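Local coordinates for glycosyl hydrolases family 2, sugar binding domain protein (Bacteroides uniformis str. 3978 T3 ii, PDB 6D1P) that probably hydrolyses O-glycosidic bonds as a family 2 beta-glucuronidase of a human gut bacterium, at residues E146-T151 / G160-A165; V202-I207 / I224-G229; L556-L561 / Q669-A674; I719-T724 / V795-S800. All blocks are in the same frame, centred on the assembly; numbering follows the deposited sequence.

Contact 1: E146-T151 / G160-A165; sequences EAFRRT and GKIPIA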
# COMPACT_ATOMS: atom_id res chain seq x y z
N GLU A 146 -6.27 -21.05 -28.95
CA GLU A 146 -6.96 -21.35 -30.19
C GLU A 146 -8.17 -20.43 -30.34
O GLU A 146 -8.20 -19.58 -31.24
CB GLU A 146 -7.37 -22.82 -30.23
CG GLU A 146 -8.10 -23.22 -31.51
CD GLU A 146 -7.35 -22.81 -32.77
OE1 GLU A 146 -6.11 -23.02 -32.83
OE2 GLU A 146 -8.00 -22.28 -33.71
N ALA A 147 -9.17 -20.58 -29.45
CA ALA A 147 -10.38 -19.77 -29.57
C ALA A 147 -10.08 -18.29 -29.64
O ALA A 147 -10.88 -17.53 -30.18
CB ALA A 147 -11.32 -20.04 -28.39
N PHE A 148 -8.92 -17.86 -29.13
CA PHE A 148 -8.57 -16.46 -29.24
C PHE A 148 -7.99 -16.13 -30.61
O PHE A 148 -8.27 -15.06 -31.17
CB PHE A 148 -7.58 -16.08 -28.15
CG PHE A 148 -7.08 -14.68 -28.25
CD1 PHE A 148 -7.89 -13.62 -27.87
CD2 PHE A 148 -5.81 -14.42 -28.73
CE1 PHE A 148 -7.43 -12.31 -27.97
CE2 PHE A 148 -5.34 -13.12 -28.83
CZ PHE A 148 -6.16 -12.07 -28.45
N ARG A 149 -7.17 -17.02 -31.17
CA ARG A 149 -6.68 -16.78 -32.53
C ARG A 149 -7.82 -16.70 -33.53
O ARG A 149 -7.74 -15.97 -34.52
CB ARG A 149 -5.68 -17.86 -32.92
CG ARG A 149 -4.24 -17.51 -32.60
CD ARG A 149 -3.39 -18.76 -32.35
NE ARG A 149 -1.99 -18.42 -32.08
CZ ARG A 149 -1.05 -19.30 -31.74
NH1 ARG A 149 -1.34 -20.59 -31.62
NH2 ARG A 149 0.20 -18.88 -31.53
N ARG A 150 -8.92 -17.42 -33.27
CA ARG A 150 -10.11 -17.40 -34.11
C ARG A 150 -10.95 -16.15 -33.89
O ARG A 150 -12.18 -16.20 -34.03
CB ARG A 150 -10.97 -18.64 -33.86
CG ARG A 150 -10.31 -19.95 -34.26
CD ARG A 150 -10.82 -21.10 -33.38
NE ARG A 150 -12.13 -21.62 -33.76
CZ ARG A 150 -12.39 -22.91 -33.97
NH1 ARG A 150 -11.42 -23.80 -33.82
NH2 ARG A 150 -13.61 -23.31 -34.31
N THR A 151 -10.32 -15.05 -33.52
CA THR A 151 -10.95 -13.75 -33.35
C THR A 151 -10.12 -12.69 -34.05
O THR A 151 -8.90 -12.83 -34.17
CB THR A 151 -11.10 -13.37 -31.87
OG1 THR A 151 -9.80 -13.20 -31.30
CG2 THR A 151 -11.85 -14.46 -31.12
N GLY A 160 -1.05 -10.96 -33.68
CA GLY A 160 -0.84 -12.38 -33.55
C GLY A 160 -0.30 -12.85 -32.21
O GLY A 160 -0.29 -14.06 -31.98
N LYS A 161 0.15 -11.96 -31.33
CA LYS A 161 0.61 -12.38 -30.01
C LYS A 161 -0.59 -12.57 -29.07
O LYS A 161 -1.72 -12.20 -29.39
CB LYS A 161 1.60 -11.37 -29.44
CG LYS A 161 2.88 -11.27 -30.26
CD LYS A 161 3.68 -10.01 -29.95
CE LYS A 161 4.76 -10.26 -28.91
NZ LYS A 161 5.84 -9.22 -28.99
N ILE A 162 -0.33 -13.18 -27.92
CA ILE A 162 -1.39 -13.61 -27.01
C ILE A 162 -1.28 -12.81 -25.72
O ILE A 162 -0.21 -12.78 -25.11
CB ILE A 162 -1.32 -15.12 -26.71
CG1 ILE A 162 -1.22 -15.92 -28.01
CG2 ILE A 162 -2.55 -15.56 -25.93
CD1 ILE A 162 -2.36 -15.66 -28.96
N PRO A 163 -2.36 -12.17 -25.26
CA PRO A 163 -2.30 -11.45 -23.98
C PRO A 163 -2.56 -12.35 -22.78
O PRO A 163 -3.56 -13.08 -22.71
CB PRO A 163 -3.39 -10.38 -24.13
CG PRO A 163 -4.21 -10.77 -25.37
CD PRO A 163 -3.71 -12.11 -25.85
N ILE A 164 -1.64 -12.29 -21.82
CA ILE A 164 -1.66 -13.09 -20.60
C ILE A 164 -1.79 -12.15 -19.41
O ILE A 164 -1.11 -11.13 -19.34
CB ILE A 164 -0.38 -13.95 -20.50
CG1 ILE A 164 -0.33 -14.93 -21.65
CG2 ILE A 164 -0.31 -14.71 -19.16
CD1 ILE A 164 -1.53 -15.84 -21.71
N ALA A 165 -2.66 -12.50 -18.47
CA ALA A 165 -2.69 -11.79 -17.20
C ALA A 165 -2.79 -12.80 -16.08
O ALA A 165 -3.44 -13.85 -16.22
CB ALA A 165 -3.86 -10.79 -17.12
O HOH W 1 -0.67 -16.29 -33.99
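Apolar packing carries most of this contact, with F148 on the last turn of helix 142-149 as its main contributor. CG of F148 stands anti to the backbone N (chi1 176°), which sends the ring straight at the strand. Its far end meets the pyrrolidine of P163 tip to tip, F148 CE2 lying 3.5 Å from P163 CD. Beside it the side chains of I162 and F148 run antiparallel past one another; I162 CD1 touches the ring edge, 3.7 Å from F148 CD2. The carbonyl oxygen of K161 also lies near the ring plane, 3.8 Å from F148 CE2. On the outer side the extended chain of R149 crosses I162 at roughly a right angle, a looser approach.

Polar links are fewer. One water bridges the segments: it donates to G160 O at 3.0 Å and accepts a weak bond from R149 NE at 3.2 Å. Where the chain leaves the helix, T151 OG1 donates to F148 O in the carbonyl plane, at 2.4 Å a tight distance that may partly reflect the model.

C154 of helix 152-156 and F158 extend the apolar cluster around F148, and Y123 meets its ring. R149 NH2 bonds to I98 O. Strand 162-169 runs between strands 89-96 and 117-122 of the six-stranded antiparallel sheet, so the contact seats the end of helix 142-149 against this sheet of the sugar-binding domain.

Contact 2: V202-I207 / I224-G229; sequences VHFEQI and IDIAFG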
# COMPACT_ATOMS: atom_id res chain seq x y z
N VAL A 202 0.32 -36.67 -27.06
CA VAL A 202 0.63 -37.74 -26.13
C VAL A 202 2.03 -37.46 -25.59
O VAL A 202 2.94 -37.14 -26.36
CB VAL A 202 0.52 -39.13 -26.79
CG1 VAL A 202 1.10 -40.21 -25.89
CG2 VAL A 202 -0.93 -39.44 -27.12
N HIS A 203 2.19 -37.57 -24.27
CA HIS A 203 3.30 -36.97 -23.55
C HIS A 203 3.47 -37.71 -22.24
O HIS A 203 2.57 -38.42 -21.79
CB HIS A 203 3.02 -35.49 -23.27
CG HIS A 203 1.67 -35.26 -22.67
ND1 HIS A 203 0.57 -34.87 -23.42
CD2 HIS A 203 1.22 -35.42 -21.40
CE1 HIS A 203 -0.48 -34.79 -22.63
NE2 HIS A 203 -0.12 -35.12 -21.40
N PHE A 204 4.63 -37.52 -21.62
CA PHE A 204 4.83 -38.04 -20.27
C PHE A 204 4.05 -37.18 -19.28
O PHE A 204 4.17 -35.96 -19.28
CB PHE A 204 6.31 -38.05 -19.91
CG PHE A 204 7.17 -38.68 -20.95
CD1 PHE A 204 7.11 -40.04 -21.18
CD2 PHE A 204 8.06 -37.92 -21.69
CE1 PHE A 204 7.90 -40.64 -22.14
CE2 PHE A 204 8.86 -38.50 -22.65
CZ PHE A 204 8.79 -39.87 -22.88
N GLU A 205 3.23 -37.84 -18.46
CA GLU A 205 2.57 -37.13 -17.37
C GLU A 205 3.38 -37.25 -16.08
O GLU A 205 3.70 -36.24 -15.45
CB GLU A 205 1.14 -37.66 -17.18
CG GLU A 205 0.19 -36.65 -16.56
CD GLU A 205 -1.23 -36.77 -17.09
OE1 GLU A 205 -1.64 -35.91 -17.92
OE2 GLU A 205 -1.94 -37.72 -16.69
N GLN A 206 3.76 -38.47 -15.70
CA GLN A 206 4.50 -38.68 -14.47
C GLN A 206 5.54 -39.78 -14.69
O GLN A 206 5.31 -40.73 -15.44
CB GLN A 206 3.54 -39.05 -13.33
CG GLN A 206 4.11 -38.89 -11.93
CD GLN A 206 3.04 -39.09 -10.86
OE1 GLN A 206 2.92 -38.28 -9.93
NE2 GLN A 206 2.26 -40.17 -10.98
N ILE A 207 6.69 -39.63 -14.03
CA ILE A 207 7.79 -40.60 -14.11
C ILE A 207 8.38 -40.80 -12.72
O ILE A 207 9.18 -39.99 -12.24
CB ILE A 207 8.88 -40.16 -15.11
CG1 ILE A 207 8.33 -40.18 -16.53
CG2 ILE A 207 10.15 -41.02 -14.98
CD1 ILE A 207 9.38 -40.13 -17.60
N ILE A 224 10.55 -48.37 -12.06
CA ILE A 224 10.21 -47.16 -12.80
C ILE A 224 8.76 -47.26 -13.26
O ILE A 224 8.40 -48.18 -14.00
CB ILE A 224 11.14 -46.95 -14.00
CG1 ILE A 224 12.55 -46.69 -13.51
CG2 ILE A 224 10.68 -45.77 -14.83
CD1 ILE A 224 13.50 -46.31 -14.61
N ASP A 225 7.94 -46.29 -12.83
CA ASP A 225 6.54 -46.21 -13.22
C ASP A 225 6.33 -44.96 -14.06
O ASP A 225 6.73 -43.86 -13.66
CB ASP A 225 5.63 -46.17 -11.99
CG ASP A 225 5.88 -47.34 -11.06
OD1 ASP A 225 6.03 -48.48 -11.57
OD2 ASP A 225 5.93 -47.13 -9.83
N ILE A 226 5.67 -45.13 -15.20
CA ILE A 226 5.52 -44.07 -16.20
C ILE A 226 4.06 -43.96 -16.59
O ILE A 226 3.44 -44.96 -16.96
CB ILE A 226 6.39 -44.34 -17.44
CG1 ILE A 226 7.87 -44.25 -17.07
CG2 ILE A 226 6.03 -43.37 -18.56
CD1 ILE A 226 8.77 -44.19 -18.26
N ALA A 227 3.53 -42.74 -16.55
CA ALA A 227 2.15 -42.47 -16.90
C ALA A 227 2.09 -41.49 -18.07
O ALA A 227 2.86 -40.53 -18.13
CB ALA A 227 1.38 -41.90 -15.71
N PHE A 228 1.14 -41.72 -18.99
CA PHE A 228 1.02 -40.94 -20.21
C PHE A 228 -0.30 -40.18 -20.24
O PHE A 228 -1.35 -40.72 -19.88
CB PHE A 228 1.11 -41.83 -21.46
CG PHE A 228 2.49 -42.35 -21.74
CD1 PHE A 228 2.89 -43.59 -21.26
CD2 PHE A 228 3.39 -41.60 -22.49
CE1 PHE A 228 4.16 -44.07 -21.51
CE2 PHE A 228 4.67 -42.08 -22.75
CZ PHE A 228 5.05 -43.32 -22.26
N GLY A 229 -0.24 -38.92 -20.70
CA GLY A 229 -1.42 -38.15 -21.01
C GLY A 229 -1.72 -38.20 -22.50
O GLY A 229 -0.85 -38.45 -23.33
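Five backbone hydrogen bonds, one of them weak, hold the two strands together. H203 and G229 form a hydrogen-bonded antiparallel pair, with G229 N reaching H203 O at 3.1 Å. A227 O takes two donors, E205 N at 2.7 Å and, weakly, Q206 N at 3.3 Å, while A227 N returns a nearly straight bond (169°) to Q206 O at 2.9 Å. Two residues facing one make this a classic beta bulge.

Over the G229 peptide lies the imidazole of H203, the carbonyl oxygen sitting over the ring centre. Both H203 NE2, 3.3 Å from G229 CA, and E205 OE1, 3.8 Å from it and at the imidazole edge, pack where a CB would stand. The ring gets there with CG between N and C (chi1 49°), and P200 O fixes ND1. F204 and F228 run alongside each other, F204 CD1 3.5 Å from F228 CE2, their planes 42° apart. I207 and I226 repeat this packing. L297, A288 and L290 cover F204, and F241 meets F228 edge-to-face.

The shared A227 carbonyl lets the hairpin of strands 203-213 and 219-229 absorb an extra residue without breaking its bonding, while its apolar side chains pack against strands of the domain's second sheet.

Contact 3: L556-L561 / Q669-A674; sequences LFDWHL and QDFPAA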
# COMPACT_ATOMS: atom_id res chain seq x y z
N LEU A 556 27.80 -20.32 22.20
CA LEU A 556 26.68 -21.25 22.23
C LEU A 556 26.80 -22.28 21.13
O LEU A 556 26.57 -23.47 21.36
CB LEU A 556 25.34 -20.51 22.13
CG LEU A 556 24.01 -21.30 22.19
CD1 LEU A 556 22.86 -20.38 22.63
CD2 LEU A 556 23.64 -21.97 20.86
N PHE A 557 27.15 -21.83 19.91
CA PHE A 557 27.36 -22.78 18.82
C PHE A 557 28.53 -23.71 19.13
O PHE A 557 28.46 -24.92 18.92
CB PHE A 557 27.64 -22.03 17.51
CG PHE A 557 26.46 -21.28 16.95
CD1 PHE A 557 25.20 -21.84 16.90
CD2 PHE A 557 26.64 -19.99 16.43
CE1 PHE A 557 24.12 -21.15 16.36
CE2 PHE A 557 25.59 -19.28 15.89
CZ PHE A 557 24.31 -19.85 15.85
N ASP A 558 29.63 -23.13 19.62
CA ASP A 558 30.83 -23.88 19.98
C ASP A 558 30.49 -25.02 20.94
O ASP A 558 30.72 -26.20 20.64
CB ASP A 558 31.85 -22.91 20.60
CG ASP A 558 33.24 -23.51 20.75
OD1 ASP A 558 34.16 -22.73 21.08
OD2 ASP A 558 33.44 -24.72 20.54
N TRP A 559 29.86 -24.68 22.07
CA TRP A 559 29.45 -25.68 23.04
C TRP A 559 28.62 -26.80 22.40
O TRP A 559 28.98 -27.98 22.48
CB TRP A 559 28.65 -25.03 24.17
CG TRP A 559 28.46 -26.00 25.26
CD1 TRP A 559 27.47 -26.95 25.35
CD2 TRP A 559 29.31 -26.19 26.39
NE1 TRP A 559 27.65 -27.70 26.49
CE2 TRP A 559 28.77 -27.27 27.15
CE3 TRP A 559 30.48 -25.56 26.86
CZ2 TRP A 559 29.35 -27.71 28.35
CZ3 TRP A 559 31.06 -26.01 28.06
CH2 TRP A 559 30.49 -27.08 28.78
N HIS A 560 27.50 -26.44 21.77
CA HIS A 560 26.65 -27.46 21.14
C HIS A 560 27.47 -28.38 20.26
O HIS A 560 27.33 -29.61 20.33
CB HIS A 560 25.54 -26.81 20.31
CG HIS A 560 24.35 -26.36 21.10
ND1 HIS A 560 24.35 -25.21 21.86
CD2 HIS A 560 23.11 -26.90 21.23
CE1 HIS A 560 23.16 -25.06 22.42
NE2 HIS A 560 22.40 -26.07 22.06
N LEU A 561 28.34 -27.80 19.42
CA LEU A 561 29.08 -28.61 18.45
C LEU A 561 30.06 -29.55 19.13
O LEU A 561 30.25 -30.69 18.70
CB LEU A 561 29.80 -27.70 17.46
CG LEU A 561 28.89 -26.96 16.46
CD1 LEU A 561 29.67 -25.93 15.67
CD2 LEU A 561 28.23 -27.96 15.53
N GLN A 669 37.11 -30.73 22.62
CA GLN A 669 36.61 -30.77 23.99
C GLN A 669 37.18 -29.69 24.88
O GLN A 669 36.68 -29.50 26.00
CB GLN A 669 36.90 -32.14 24.62
CG GLN A 669 36.15 -33.28 23.96
CD GLN A 669 34.67 -32.95 23.78
OE1 GLN A 669 33.98 -32.56 24.73
NE2 GLN A 669 34.17 -33.11 22.54
N ASP A 670 38.21 -28.97 24.44
CA ASP A 670 38.87 -27.94 25.26
C ASP A 670 38.18 -26.59 24.98
O ASP A 670 38.70 -25.72 24.28
CB ASP A 670 40.36 -27.91 24.96
CG ASP A 670 41.18 -27.23 26.04
OD1 ASP A 670 40.62 -26.43 26.82
OD2 ASP A 670 42.40 -27.51 26.13
N PHE A 671 36.98 -26.43 25.55
CA PHE A 671 36.11 -25.31 25.26
C PHE A 671 36.60 -24.04 25.96
O PHE A 671 36.97 -24.08 27.13
CB PHE A 671 34.68 -25.63 25.71
CG PHE A 671 33.74 -24.46 25.65
CD1 PHE A 671 33.02 -24.20 24.49
CD2 PHE A 671 33.54 -23.65 26.76
CE1 PHE A 671 32.12 -23.12 24.43
CE2 PHE A 671 32.65 -22.58 26.72
CZ PHE A 671 31.94 -22.31 25.55
N PRO A 672 36.57 -22.88 25.27
CA PRO A 672 36.06 -22.71 23.91
C PRO A 672 37.13 -22.64 22.84
O PRO A 672 38.31 -22.58 23.16
CB PRO A 672 35.32 -21.38 23.99
CG PRO A 672 36.24 -20.57 24.90
CD PRO A 672 36.78 -21.58 25.93
N ALA A 673 36.68 -22.59 21.58
CA ALA A 673 37.55 -22.50 20.41
C ALA A 673 38.44 -23.73 20.24
O ALA A 673 39.50 -23.64 19.61
CB ALA A 673 38.41 -21.23 20.43
N ALA A 674 38.01 -24.88 20.77
CA ALA A 674 38.71 -26.16 20.61
C ALA A 674 40.19 -26.04 21.00
O ALA A 674 41.08 -26.54 20.31
CB ALA A 674 38.57 -26.72 19.19
O HOH W 2 35.86 -25.86 22.21
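A helix of the TIM barrel domain, 550-564, meets a loop between strands 659-665 and 677-680 within the DUF4982 family region. D558 provides the polar link. Its CG is anti to the backbone N (chi1 -168°), pointing the carboxylate at the loop, where OD1 uses its syn lone pair to accept an almost straight bond (175°) from A673 N at 2.6 Å. The other oxygen, OD2, receives a water at 3.2 Å, and that water accepts from A674 N at 2.8 Å. Y646 OH also bonds OD1, and Y616 OH bonds OD2. Buried and so well supplied with partners, the carboxylate is probably ionised.

F671 lies against D558, its CD1 near the carboxylate carbon. W559 brings the CE3 edge of its six-membered ring over one face of F671, with centroids 4.8 Å apart and planes at 80°, an edge-to-face pair whose closest approach is W559 CE3 to F671 CD2 at 3.6 Å. P672 CB covers the opposite face of the phenyl ring, 3.5 Å above its plane.

The peptide before P672 is cis, and A673 and A674 both have positive phi; this bent backbone goes with A673 N-H aimed at OD1 and A674 N-H at the bridging water. An aromatic residue packed on its own cis-proline, and consecutive loop amides gathered by one helix carboxylate directly and through water, make this a tightly fitted interdomain junction.

Contact 4: I719-T724 / V795-S800; sequences ILLTQT and VSASDS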
# COMPACT_ATOMS: atom_id res chain seq x y z
N ILE A 719 26.23 12.12 18.47
CA ILE A 719 26.37 11.24 17.32
C ILE A 719 27.36 11.88 16.37
O ILE A 719 27.21 13.05 16.01
CB ILE A 719 25.02 11.01 16.62
CG1 ILE A 719 23.95 10.61 17.63
CG2 ILE A 719 25.18 9.96 15.54
CD1 ILE A 719 22.55 10.54 17.05
N LEU A 720 28.37 11.12 15.97
CA LEU A 720 29.34 11.57 14.99
C LEU A 720 29.14 10.78 13.70
O LEU A 720 28.96 9.56 13.74
CB LEU A 720 30.77 11.38 15.47
CG LEU A 720 31.22 12.11 16.74
CD1 LEU A 720 32.71 11.88 16.96
CD2 LEU A 720 30.91 13.59 16.66
N LEU A 721 29.19 11.48 12.58
CA LEU A 721 29.15 10.83 11.27
C LEU A 721 30.51 10.93 10.60
O LEU A 721 31.18 11.96 10.68
CB LEU A 721 28.07 11.47 10.38
CG LEU A 721 26.67 11.01 10.74
CD1 LEU A 721 25.56 11.92 10.13
CD2 LEU A 721 26.51 9.56 10.30
N THR A 722 30.91 9.84 9.96
CA THR A 722 32.10 9.80 9.12
C THR A 722 31.76 8.98 7.88
O THR A 722 30.76 8.26 7.88
CB THR A 722 33.28 9.18 9.87
OG1 THR A 722 32.85 7.96 10.49
CG2 THR A 722 33.78 10.13 10.94
N GLN A 723 32.58 9.07 6.84
CA GLN A 723 32.44 8.20 5.68
C GLN A 723 33.68 7.33 5.50
O GLN A 723 34.81 7.78 5.72
CB GLN A 723 32.16 8.98 4.37
CG GLN A 723 32.61 10.45 4.32
CD GLN A 723 32.07 11.18 3.08
OE1 GLN A 723 32.11 10.65 1.97
NE2 GLN A 723 31.56 12.40 3.28
N THR A 724 33.45 6.06 5.10
CA THR A 724 34.49 5.03 4.90
C THR A 724 34.21 4.21 3.63
O THR A 724 34.21 2.97 3.65
CB THR A 724 34.58 4.09 6.11
OG1 THR A 724 33.40 4.22 6.94
CG2 THR A 724 35.80 4.39 6.92
N VAL A 795 23.31 13.27 4.45
CA VAL A 795 22.76 12.19 5.28
C VAL A 795 22.59 12.67 6.72
O VAL A 795 23.45 13.37 7.27
CB VAL A 795 23.68 10.95 5.22
CG1 VAL A 795 23.21 9.87 6.22
CG2 VAL A 795 23.72 10.40 3.79
N SER A 796 21.47 12.29 7.33
CA SER A 796 21.21 12.58 8.74
C SER A 796 21.18 11.29 9.56
O SER A 796 20.76 10.24 9.08
CB SER A 796 19.88 13.33 8.90
OG SER A 796 18.79 12.51 8.53
N ALA A 797 21.60 11.39 10.82
CA ALA A 797 21.48 10.28 11.76
C ALA A 797 20.92 10.78 13.08
O ALA A 797 21.38 11.80 13.61
CB ALA A 797 22.84 9.58 12.00
N SER A 798 19.93 10.06 13.60
CA SER A 798 19.29 10.37 14.87
C SER A 798 19.11 9.10 15.70
O SER A 798 19.03 8.00 15.16
CB SER A 798 17.92 11.02 14.65
OG SER A 798 17.97 11.87 13.52
N ASP A 799 19.07 9.27 17.01
CA ASP A 799 18.55 8.22 17.88
C ASP A 799 17.03 8.24 17.77
O ASP A 799 16.40 9.30 17.83
CB ASP A 799 19.00 8.40 19.33
CG ASP A 799 18.40 9.62 19.97
OD1 ASP A 799 18.67 10.75 19.51
OD2 ASP A 799 17.63 9.44 20.94
N SER A 800 16.45 7.06 17.60
CA SER A 800 15.00 6.99 17.39
C SER A 800 14.24 7.65 18.52
O SER A 800 13.16 8.20 18.30
CB SER A 800 14.58 5.54 17.21
OG SER A 800 15.38 4.96 16.19
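This is face-to-face packing between the two sheets of a beta sandwich near the C-terminus, side chains of one strand resting on A797 and on the backbone of the other, without backbone pairing. Strand 719-723 belongs to a three-stranded sheet and strand 795-799 to a four-stranded one; their axes approach to 8.1 Å, with N-to-C directions 152° apart.

I719 and L721 point at the other sheet and straddle the side chain of A797. L721 grips it with both branches: CD1 and CD2 each lie 4.0 Å from A797 CB, and CD1 rests on the backbone, 3.8 Å from V795 O. I719 extends CG1 anti to the carbonyl carbon and lays CD1 along the strand, 3.7 Å from D799 N, while its CG2 branch is 4.3 Å from A797 CB.

L737 and V733 of strand 730-738, I809 and F754 enlarge this apolar core. S796 and S798 point away from it: S798 OG bonds T806 OG1, and S796 OG bonds T757 O of the second subunit, so S796 links this strand to the second subunit. Antiparallel sheets of three and four strands packed face to face, with alternate residues facing inward, are consistent with an immunoglobulin-like sandwich.

Overall arrangement
The four contacts follow one another along the chain without overlap, each closing before the next opens. Contact 1 lies in the sugar-binding domain and contact 2 in the beta domain after it; their centres are 29 Å apart, on the same side of the chain's centre. Contact 3, across that centre from both, joins the TIM barrel to the DUF4982 region, its centre 64 Å from that of contact 1. Contact 4 belongs to the C-terminal sandwich, 37 Å from contact 3 between centres. None touches another. Contacts 1, 2 and 4 lie within single beta-rich domains, whereas contact 3 spans two, and strand 793-799 of contact 4 also reaches the second subunit.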